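Local structure of aminotransferase AspB (Helicobacter pylori 26695, 3EZS) at residues A[303-306]-A[311-314]. The protein probably acts as a pyridoxal 5'-phosphate-dependent transaminase of the class I and II aminotransferase family. Residues are numbered along the deposited sequence; the frame is centred on the assembly and turned at random.
Sequences TLIY and YVYL
I305 CA comes within 6.2 Å of V312 CA where the extended segment 303-306 runs back along strand 311-314. T303 CA lies 7.4 Å from L314 CA; the reversed order of the two pairs makes the segments antiparallel. The backbones are too far apart to bond directly here, and one water bridges them. It donates to L304 O at 2.8 Å and accepts from Y313 N at 3.0 Å.

The side-chain contact is apolar and loose. I305 CD1 meets V312 CG1 at 4.2 Å, methyl against methyl. I305 CG1 lies beside the backbone N, and CD1 is anti to CA (chi2 177°), which brings CD1 to V312. I305 CG2 stands 4.3 Å from Y311 O. T303 CG2 touches L314 CD1 at 4.3 Å, while T303 OG1 bonds to K301 O. Y311 and Y313 lead away from the loop; Y311 OH bonds to Y196 OH and the Y313 ring stacks with Y349.

The contact packs the loop on strand 311-315, an outermost strand, within this chain, of a small antiparallel sheet. V312-L352 and L314-V350 pair it with strand 349-353. A296 of helix 280-299 touches I305 and V312, and helix 358-372 packs on L314. This is consistent with the small C-terminal domain of fold-type I aminotransferases.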
# COMPACT_ATOMS: atom_id res chain seq x y z
N THR A 303 -23.75 -23.60 -24.36
CA THR A 303 -22.65 -23.23 -23.45
C THR A 303 -23.25 -22.57 -22.22
O THR A 303 -24.15 -21.75 -22.33
CB THR A 303 -21.67 -22.23 -24.11
OG1 THR A 303 -21.13 -22.80 -25.32
CG2 THR A 303 -20.54 -21.84 -23.15
N LEU A 304 -22.75 -22.93 -21.04
CA LEU A 304 -23.25 -22.34 -19.81
C LEU A 304 -22.55 -21.00 -19.51
O LEU A 304 -21.32 -20.97 -19.34
CB LEU A 304 -23.05 -23.31 -18.65
CG LEU A 304 -23.57 -22.89 -17.26
CD1 LEU A 304 -25.06 -22.50 -17.27
CD2 LEU A 304 -23.34 -24.03 -16.32
N ILE A 305 -23.31 -19.92 -19.47
CA ILE A 305 -22.80 -18.60 -19.10
C ILE A 305 -23.65 -18.12 -17.91
O ILE A 305 -24.84 -17.84 -18.06
CB ILE A 305 -22.86 -17.59 -20.28
CG1 ILE A 305 -22.07 -18.13 -21.49
CG2 ILE A 305 -22.30 -16.21 -19.87
CD1 ILE A 305 -22.14 -17.25 -22.71
N TYR A 306 -23.05 -18.09 -16.72
CA TYR A 306 -23.76 -17.62 -15.53
C TYR A 306 -24.03 -16.13 -15.67
O TYR A 306 -23.19 -15.40 -16.21
CB TYR A 306 -22.96 -17.90 -14.26
CG TYR A 306 -22.78 -19.38 -13.93
CD1 TYR A 306 -23.87 -20.18 -13.60
CD2 TYR A 306 -21.51 -19.96 -13.92
CE1 TYR A 306 -23.70 -21.52 -13.29
CE2 TYR A 306 -21.33 -21.29 -13.61
CZ TYR A 306 -22.41 -22.06 -13.30
OH TYR A 306 -22.20 -23.37 -13.01
N TYR A 311 -17.19 -12.40 -17.44
CA TYR A 311 -16.43 -13.45 -18.11
C TYR A 311 -17.29 -14.50 -18.81
O TYR A 311 -18.48 -14.67 -18.50
CB TYR A 311 -15.50 -14.18 -17.13
CG TYR A 311 -14.54 -13.27 -16.41
CD1 TYR A 311 -13.51 -12.63 -17.09
CD2 TYR A 311 -14.68 -13.01 -15.05
CE1 TYR A 311 -12.65 -11.77 -16.44
CE2 TYR A 311 -13.82 -12.15 -14.39
CZ TYR A 311 -12.82 -11.52 -15.10
OH TYR A 311 -11.96 -10.65 -14.45
N VAL A 312 -16.65 -15.18 -19.77
CA VAL A 312 -17.19 -16.37 -20.42
C VAL A 312 -16.08 -17.41 -20.24
O VAL A 312 -14.94 -17.16 -20.63
CB VAL A 312 -17.46 -16.18 -21.90
CG1 VAL A 312 -17.97 -17.50 -22.52
CG2 VAL A 312 -18.47 -15.03 -22.13
N TYR A 313 -16.41 -18.54 -19.60
CA TYR A 313 -15.48 -19.66 -19.37
C TYR A 313 -15.83 -20.64 -20.49
O TYR A 313 -16.71 -21.49 -20.33
CB TYR A 313 -15.72 -20.23 -17.95
CG TYR A 313 -14.64 -21.13 -17.42
CD1 TYR A 313 -13.34 -20.66 -17.19
CD2 TYR A 313 -14.92 -22.45 -17.09
CE1 TYR A 313 -12.35 -21.50 -16.69
CE2 TYR A 313 -13.93 -23.29 -16.58
CZ TYR A 313 -12.65 -22.82 -16.38
OH TYR A 313 -11.69 -23.68 -15.87
N LEU A 314 -15.17 -20.47 -21.63
CA LEU A 314 -15.52 -21.16 -22.88
C LEU A 314 -14.88 -22.54 -23.10
O LEU A 314 -13.66 -22.62 -23.21
CB LEU A 314 -15.18 -20.24 -24.06
CG LEU A 314 -15.76 -20.54 -25.45
CD1 LEU A 314 -17.26 -20.29 -25.48
CD2 LEU A 314 -15.04 -19.67 -26.49
O HOH W 1 -19.26 -19.03 -19.01